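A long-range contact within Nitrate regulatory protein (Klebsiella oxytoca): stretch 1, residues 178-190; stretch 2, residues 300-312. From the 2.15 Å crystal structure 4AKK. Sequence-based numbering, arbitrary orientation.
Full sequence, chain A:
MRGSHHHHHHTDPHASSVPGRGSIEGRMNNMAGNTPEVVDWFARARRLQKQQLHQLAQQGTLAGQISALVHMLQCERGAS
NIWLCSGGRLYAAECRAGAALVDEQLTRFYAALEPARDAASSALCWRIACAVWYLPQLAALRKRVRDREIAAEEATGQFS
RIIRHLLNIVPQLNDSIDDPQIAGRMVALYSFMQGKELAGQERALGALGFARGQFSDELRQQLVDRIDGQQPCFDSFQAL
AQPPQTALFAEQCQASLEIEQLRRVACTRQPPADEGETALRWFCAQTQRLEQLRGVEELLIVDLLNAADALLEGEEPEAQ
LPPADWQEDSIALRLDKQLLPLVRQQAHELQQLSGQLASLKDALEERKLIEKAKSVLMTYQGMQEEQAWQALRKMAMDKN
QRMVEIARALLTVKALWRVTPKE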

ATOM      1  N   ASP A 178       2.415  15.806 -10.784  1.00 48.33           N
ATOM      2  CA  ASP A 178       3.729  15.922 -10.148  1.00 50.59           C
ATOM      3  C   ASP A 178       3.708  16.816  -8.898  1.00 44.87           C
ATOM      4  O   ASP A 178       4.438  16.566  -7.941  1.00 47.90           O
ATOM      5  CB  ASP A 178       4.774  16.412 -11.158  1.00 51.38           C
ATOM      6  CG  ASP A 178       5.055  15.390 -12.260  1.00 59.06           C
ATOM      7  OD1 ASP A 178       4.907  14.174 -12.001  1.00 55.91           O
ATOM      8  OD2 ASP A 178       5.428  15.799 -13.383  1.00 61.90           O
ATOM      9  N   ASP A 179       2.854  17.834  -8.891  1.00 43.71           N
ATOM     10  CA  ASP A 179       2.787  18.725  -7.736  1.00 41.93           C
ATOM     11  C   ASP A 179       2.369  18.042  -6.436  1.00 40.87           C
ATOM     12  O   ASP A 179       1.286  17.476  -6.353  1.00 37.54           O
ATOM     13  CB  ASP A 179       1.837  19.890  -7.975  1.00 45.68           C
ATOM     14  CG  ASP A 179       1.967  20.949  -6.894  1.00 45.40           C
ATOM     15  OD1 ASP A 179       2.827  21.834  -7.056  1.00 43.06           O
ATOM     16  OD2 ASP A 179       1.258  20.861  -5.865  1.00 46.92           O
ATOM     17  N   PRO A 180       3.211  18.149  -5.400  1.00 43.35           N
ATOM     18  CA  PRO A 180       2.969  17.522  -4.094  1.00 46.66           C
ATOM     19  C   PRO A 180       1.696  18.027  -3.403  1.00 47.83           C
ATOM     20  O   PRO A 180       0.954  17.219  -2.842  1.00 45.28           O
ATOM     21  CB  PRO A 180       4.190  17.936  -3.262  1.00 48.22           C
ATOM     22  CG  PRO A 180       5.194  18.442  -4.228  1.00 46.07           C
ATOM     23  CD  PRO A 180       4.436  18.964  -5.408  1.00 48.94           C
ATOM     24  N   GLN A 181       1.460  19.336  -3.417  1.00 42.09           N
ATOM     25  CA  GLN A 181       0.283  19.892  -2.751  1.00 47.46           C
ATOM     26  C   GLN A 181      -1.010  19.433  -3.415  1.00 42.53           C
ATOM     27  O   GLN A 181      -1.976  19.068  -2.742  1.00 43.05           O
ATOM     28  CB  GLN A 181       0.324  21.423  -2.714  1.00 43.29           C
ATOM     29  CG  GLN A 181       1.195  22.002  -1.608  1.00 55.84           C
ATOM     30  CD  GLN A 181       2.594  22.322  -2.088  1.00 68.16           C
ATOM     31  OE1 GLN A 181       2.808  23.301  -2.810  1.00 70.29           O
ATOM     32  NE2 GLN A 181       3.560  21.498  -1.690  1.00 65.55           N
ATOM     33  N   ILE A 182      -1.032  19.468  -4.737  1.00 36.43           N
ATOM     34  CA  ILE A 182      -2.219  19.045  -5.456  1.00 40.62           C
ATOM     35  C   ILE A 182      -2.464  17.553  -5.275  1.00 39.45           C
ATOM     36  O   ILE A 182      -3.582  17.128  -4.991  1.00 39.45           O
ATOM     37  CB  ILE A 182      -2.130  19.395  -6.939  1.00 40.77           C
ATOM     38  CG1 ILE A 182      -1.854  20.893  -7.088  1.00 44.23           C
ATOM     39  CG2 ILE A 182      -3.420  19.022  -7.645  1.00 35.96           C
ATOM     40  CD1 ILE A 182      -2.946  21.775  -6.466  1.00 42.05           C
ATOM     41  N   ALA A 183      -1.414  16.758  -5.420  1.00 37.93           N
ATOM     42  CA  ALA A 183      -1.557  15.317  -5.279  1.00 41.82           C
ATOM     43  C   ALA A 183      -2.095  14.994  -3.894  1.00 40.29           C
ATOM     44  O   ALA A 183      -2.976  14.152  -3.757  1.00 36.23           O
ATOM     45  CB  ALA A 183      -0.232  14.604  -5.535  1.00 39.12           C
ATOM     46  N   GLY A 184      -1.565  15.675  -2.877  1.00 36.69           N
ATOM     47  CA  GLY A 184      -2.058  15.550  -1.513  1.00 35.82           C
ATOM     48  C   GLY A 184      -3.536  15.907  -1.382  1.00 40.96           C
ATOM     49  O   GLY A 184      -4.280  15.258  -0.635  1.00 36.15           O
ATOM     50  N   ARG A 185      -3.961  16.947  -2.099  1.00 37.86           N
ATOM     51  CA  ARG A 185      -5.365  17.376  -2.092  1.00 38.81           C
ATOM     52  C   ARG A 185      -6.266  16.372  -2.791  1.00 35.64           C
ATOM     53  O   ARG A 185      -7.398  16.157  -2.370  1.00 32.83           O
ATOM     54  CB  ARG A 185      -5.542  18.742  -2.761  1.00 35.10           C
ATOM     55  CG  ARG A 185      -5.176  19.922  -1.888  1.00 37.72           C
ATOM     56  CD  ARG A 185      -5.352  21.234  -2.644  1.00 39.72           C
ATOM     57  NE  ARG A 185      -4.783  22.335  -1.882  1.00 47.51           N
ATOM     58  CZ  ARG A 185      -5.452  23.037  -0.974  1.00 43.69           C
ATOM     59  NH1 ARG A 185      -6.723  22.760  -0.724  1.00 40.31           N
ATOM     60  NH2 ARG A 185      -4.846  24.013  -0.315  1.00 46.14           N
ATOM     61  N   MET A 186      -5.765  15.770  -3.867  1.00 35.26           N
ATOM     62  CA  MET A 186      -6.539  14.780  -4.599  1.00 35.95           C
ATOM     63  C   MET A 186      -6.795  13.554  -3.743  1.00 33.58           C
ATOM     64  O   MET A 186      -7.899  13.024  -3.731  1.00 32.80           O
ATOM     65  CB  MET A 186      -5.863  14.387  -5.921  1.00 36.34           C
ATOM     66  CG  MET A 186      -6.137  15.367  -7.052  1.00 44.45           C
ATOM     67  SD  MET A 186      -7.739  15.177  -7.887  1.00 36.08           S
ATOM     68  CE  MET A 186      -8.769  14.483  -6.624  1.00 36.24           C
ATOM     69  N   VAL A 187      -5.781  13.111  -3.011  1.00 36.02           N
ATOM     70  CA  VAL A 187      -5.953  11.945  -2.155  1.00 36.39           C
ATOM     71  C   VAL A 187      -6.900  12.229  -0.982  1.00 28.90           C
ATOM     72  O   VAL A 187      -7.743  11.396  -0.642  1.00 32.13           O
ATOM     73  CB  VAL A 187      -4.599  11.401  -1.658  1.00 35.93           C
ATOM     74  CG1 VAL A 187      -4.802  10.399  -0.519  1.00 34.43           C
ATOM     75  CG2 VAL A 187      -3.859  10.749  -2.808  1.00 38.91           C
ATOM     76  N   ALA A 188      -6.765  13.403  -0.377  1.00 33.46           N
ATOM     77  CA  ALA A 188      -7.675  13.828   0.688  1.00 30.45           C
ATOM     78  C   ALA A 188      -9.126  13.847   0.197  1.00 33.54           C
ATOM     79  O   ALA A 188     -10.032  13.387   0.892  1.00 32.32           O
ATOM     80  CB  ALA A 188      -7.274  15.216   1.216  1.00 30.82           C
ATOM     81  N   LEU A 189      -9.339  14.394  -0.999  1.00 31.17           N
ATOM     82  CA  LEU A 189     -10.657  14.415  -1.618  1.00 34.39           C
ATOM     83  C   LEU A 189     -11.185  13.005  -1.899  1.00 30.12           C
ATOM     84  O   LEU A 189     -12.323  12.671  -1.545  1.00 29.98           O
ATOM     85  CB  LEU A 189     -10.622  15.223  -2.923  1.00 36.89           C
ATOM     86  CG  LEU A 189     -11.882  15.147  -3.786  1.00 34.65           C
ATOM     87  CD1 LEU A 189     -13.056  15.772  -3.052  1.00 37.69           C
ATOM     88  CD2 LEU A 189     -11.670  15.821  -5.145  1.00 39.39           C
ATOM     89  N   TYR A 190     -10.356  12.186  -2.540  1.00 30.29           N
ATOM     90  CA  TYR A 190     -10.724  10.806  -2.835  1.00 32.15           C
ATOM     91  C   TYR A 190     -11.088  10.077  -1.545  1.00 30.99           C
ATOM     92  O   TYR A 190     -12.082   9.357  -1.491  1.00 25.38           O
ATOM     93  CB  TYR A 190      -9.579  10.068  -3.541  1.00 30.11           C
ATOM     94  CG  TYR A 190      -9.810   8.582  -3.632  1.00 32.99           C
ATOM     95  CD1 TYR A 190     -10.822   8.071  -4.433  1.00 36.09           C
ATOM     96  CD2 TYR A 190      -9.033   7.691  -2.906  1.00 33.70           C
ATOM     97  CE1 TYR A 190     -11.053   6.719  -4.515  1.00 36.61           C
ATOM     98  CE2 TYR A 190      -9.259   6.329  -2.980  1.00 40.01           C
ATOM     99  CZ  TYR A 190     -10.276   5.852  -3.788  1.00 41.39           C
ATOM    100  OH  TYR A 190     -10.514   4.504  -3.874  1.00 51.14           O
ATOM    101  N   LEU A 300     -14.023  21.239  -0.768  1.00 41.43           N
ATOM    102  CA  LEU A 300     -12.731  20.649  -1.092  1.00 37.56           C
ATOM    103  C   LEU A 300     -12.420  20.895  -2.561  1.00 33.98           C
ATOM    104  O   LEU A 300     -11.296  21.224  -2.921  1.00 38.40           O
ATOM    105  CB  LEU A 300     -12.718  19.154  -0.787  1.00 34.07           C
ATOM    106  CG  LEU A 300     -13.029  18.733   0.650  1.00 38.83           C
ATOM    107  CD1 LEU A 300     -12.950  17.202   0.775  1.00 33.98           C
ATOM    108  CD2 LEU A 300     -12.073  19.426   1.628  1.00 38.15           C
ATOM    109  N   ILE A 301     -13.439  20.733  -3.397  1.00 36.09           N
ATOM    110  CA  ILE A 301     -13.315  20.930  -4.835  1.00 39.24           C
ATOM    111  C   ILE A 301     -12.991  22.390  -5.192  1.00 43.24           C
ATOM    112  O   ILE A 301     -12.094  22.659  -5.994  1.00 41.46           O
ATOM    113  CB  ILE A 301     -14.600  20.470  -5.530  1.00 38.59           C
ATOM    114  CG1 ILE A 301     -14.656  18.931  -5.514  1.00 42.61           C
ATOM    115  CG2 ILE A 301     -14.676  21.023  -6.954  1.00 35.93           C
ATOM    116  CD1 ILE A 301     -16.040  18.366  -5.686  1.00 44.54           C
ATOM    117  N   VAL A 302     -13.721  23.322  -4.588  1.00 40.98           N
ATOM    118  CA  VAL A 302     -13.430  24.743  -4.752  1.00 43.54           C
ATOM    119  C   VAL A 302     -11.985  25.047  -4.372  1.00 40.03           C
ATOM    120  O   VAL A 302     -11.251  25.681  -5.137  1.00 41.08           O
ATOM    121  CB  VAL A 302     -14.385  25.616  -3.913  1.00 43.18           C
ATOM    122  CG1 VAL A 302     -13.897  27.072  -3.864  1.00 41.59           C
ATOM    123  CG2 VAL A 302     -15.782  25.539  -4.473  1.00 33.47           C
ATOM    124  N   ASP A 303     -11.570  24.569  -3.201  1.00 45.54           N
ATOM    125  CA  ASP A 303     -10.201  24.788  -2.729  1.00 40.93           C
ATOM    126  C   ASP A 303      -9.164  24.174  -3.652  1.00 46.44           C
ATOM    127  O   ASP A 303      -8.106  24.764  -3.886  1.00 42.87           O
ATOM    128  CB  ASP A 303     -10.012  24.259  -1.306  1.00 42.28           C
ATOM    129  CG  ASP A 303     -10.769  25.076  -0.284  1.00 48.99           C
ATOM    130  OD1 ASP A 303     -10.995  26.277  -0.546  1.00 52.35           O
ATOM    131  OD2 ASP A 303     -11.140  24.521   0.775  1.00 52.71           O
ATOM    132  N   LEU A 304      -9.452  22.984  -4.168  1.00 40.58           N
ATOM    133  CA  LEU A 304      -8.512  22.337  -5.063  1.00 42.26           C
ATOM    134  C   LEU A 304      -8.355  23.159  -6.346  1.00 38.35           C
ATOM    135  O   LEU A 304      -7.251  23.310  -6.868  1.00 40.53           O
ATOM    136  CB  LEU A 304      -8.959  20.904  -5.375  1.00 41.51           C
ATOM    137  CG  LEU A 304      -8.350  20.219  -6.605  1.00 37.93           C
ATOM    138  CD1 LEU A 304      -6.861  20.055  -6.486  1.00 40.84           C
ATOM    139  CD2 LEU A 304      -9.011  18.856  -6.855  1.00 47.47           C
ATOM    140  N   LEU A 305      -9.465  23.696  -6.840  1.00 37.91           N
ATOM    141  CA  LEU A 305      -9.444  24.484  -8.071  1.00 47.00           C
ATOM    142  C   LEU A 305      -8.713  25.817  -7.887  1.00 45.35           C
ATOM    143  O   LEU A 305      -7.956  26.237  -8.756  1.00 46.30           O
ATOM    144  CB  LEU A 305     -10.866  24.697  -8.610  1.00 42.69           C
ATOM    145  CG  LEU A 305     -11.545  23.386  -9.028  1.00 49.52           C
ATOM    146  CD1 LEU A 305     -12.938  23.629  -9.554  1.00 48.78           C
ATOM    147  CD2 LEU A 305     -10.703  22.632 -10.057  1.00 43.77           C
ATOM    148  N   ASN A 306      -8.940  26.471  -6.754  1.00 46.53           N
ATOM    149  CA  ASN A 306      -8.225  27.702  -6.438  1.00 47.56           C
ATOM    150  C   ASN A 306      -6.732  27.423  -6.387  1.00 50.29           C
ATOM    151  O   ASN A 306      -5.925  28.157  -6.969  1.00 49.63           O
ATOM    152  CB  ASN A 306      -8.695  28.294  -5.100  1.00 40.86           C
ATOM    153  CG  ASN A 306     -10.108  28.859  -5.165  1.00 51.30           C
ATOM    154  OD1 ASN A 306     -10.623  29.168  -6.243  1.00 45.89           O
ATOM    155  ND2 ASN A 306     -10.739  29.006  -4.002  1.00 46.40           N
ATOM    156  N   ALA A 307      -6.362  26.348  -5.699  1.00 46.13           N
ATOM    157  CA  ALA A 307      -4.959  25.990  -5.584  1.00 42.19           C
ATOM    158  C   ALA A 307      -4.362  25.694  -6.965  1.00 44.97           C
ATOM    159  O   ALA A 307      -3.232  26.078  -7.254  1.00 48.88           O
ATOM    160  CB  ALA A 307      -4.771  24.806  -4.634  1.00 42.61           C
ATOM    161  N   ALA A 308      -5.128  25.024  -7.818  1.00 42.89           N
ATOM    162  CA  ALA A 308      -4.681  24.747  -9.179  1.00 47.50           C
ATOM    163  C   ALA A 308      -4.400  26.044  -9.945  1.00 51.71           C
ATOM    164  O   ALA A 308      -3.365  26.178 -10.596  1.00 50.89           O
ATOM    165  CB  ALA A 308      -5.709  23.904  -9.918  1.00 51.99           C
ATOM    166  N   ASP A 309      -5.328  26.992  -9.865  1.00 55.12           N
ATOM    167  CA  ASP A 309      -5.157  28.294 -10.508  1.00 56.22           C
ATOM    168  C   ASP A 309      -3.930  29.036  -9.984  1.00 60.09           C
ATOM    169  O   ASP A 309      -3.121  29.541 -10.761  1.00 61.61           O
ATOM    170  CB  ASP A 309      -6.403  29.155 -10.305  1.00 54.61           C
ATOM    171  CG  ASP A 309      -7.586  28.673 -11.126  1.00 68.02           C
ATOM    172  OD1 ASP A 309      -7.389  27.786 -11.987  1.00 74.80           O
ATOM    173  OD2 ASP A 309      -8.710  29.179 -10.913  1.00 73.98           O
ATOM    174  N   ALA A 310      -3.793  29.091  -8.663  1.00 47.13           N
ATOM    175  CA  ALA A 310      -2.703  29.835  -8.051  1.00 51.32           C
ATOM    176  C   ALA A 310      -1.345  29.250  -8.419  1.00 59.34           C
ATOM    177  O   ALA A 310      -0.328  29.933  -8.351  1.00 61.36           O
ATOM    178  CB  ALA A 310      -2.876  29.892  -6.542  1.00 50.13           C
ATOM    179  N   LEU A 311      -1.327  27.983  -8.811  1.00 56.29           N
ATOM    180  CA  LEU A 311      -0.084  27.353  -9.230  1.00 56.80           C
ATOM    181  C   LEU A 311       0.243  27.699 -10.676  1.00 59.53           C
ATOM    182  O   LEU A 311       1.400  27.912 -11.027  1.00 59.86           O
ATOM    183  CB  LEU A 311      -0.164  25.841  -9.054  1.00 53.15           C
ATOM    184  CG  LEU A 311      -0.042  25.374  -7.610  1.00 53.24           C
ATOM    185  CD1 LEU A 311      -0.350  23.892  -7.531  1.00 53.51           C
ATOM    186  CD2 LEU A 311       1.356  25.675  -7.073  1.00 56.74           C
ATOM    187  N   LEU A 312      -0.787  27.751 -11.512  1.00 59.84           N
ATOM    188  CA  LEU A 312      -0.623  28.183 -12.891  1.00 67.47           C
ATOM    189  C   LEU A 312      -0.186  29.649 -12.930  1.00 67.59           C
ATOM    190  O   LEU A 312       0.537  30.071 -13.834  1.00 70.69           O
ATOM    191  CB  LEU A 312      -1.931  27.997 -13.661  1.00 62.89           C
ATOM    192  CG  LEU A 312      -1.873  28.160 -15.181  1.00 64.60           C
ATOM    193  CD1 LEU A 312      -0.837  27.228 -15.797  1.00 62.40           C
ATOM    194  CD2 LEU A 312      -3.248  27.919 -15.783  1.00 64.41           C
TER
HETATM  195  O   HOH W   1      -8.786  20.833  -1.691  1.00 40.98           O

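Two helices, 180-190 and 300-312, lie side by side in nearly antiparallel fashion, their axes 167° apart in direction and 10.5 Å apart at closest approach. No direct hydrogen bond joins them, so the fit of side chains carries most of the contact.

Two knobs define that fit. L304 enters a hollow lined by I182, R185, M186 and L189. Its CA-to-CB bond points sideways, but the t, p rotamer brings the end of the side chain nearer the other helix: CD1 of L304 lies 3.8 Å from CG2 of I182, and its CD2 lies 4.0 Å from SD of M186. A branched leucine suits the place because its two methyls spread toward different walls. In return, I182 fills a hollow among L304, A307, A308 and L311. The alanines give this pocket a shallow floor, with CB of A307 4.0 Å from CD1 of I182, while L311 closes in tightly, its CD1 3.4 Å from CG1 of I182.

Farther along, L189 reaches toward L300 and I301, its CD1 4.1 Å from CB of L300. At the other end, D179 caps its helix: OD2 accepts from N of I182 at 2.9 Å, tying down an amide that has no partner a turn earlier in the helix. The same carboxylate also touches L311, whose CD1 is 3.8 Å from CG of D179.

R185 combines greasy and polar roles. Its chain, extended through chi2 and chi3, lies along the flank of the opposing helix, with CD 4.1 Å from CA of L304, and A307 CB lies over one face of the guanidinium, 3.7 Å from NE of R185. The small alanine leaves room for this flat group. A water then links the helices, accepting from NH1 of R185 at 3.0 Å and donating to O of L300 at 2.8 Å.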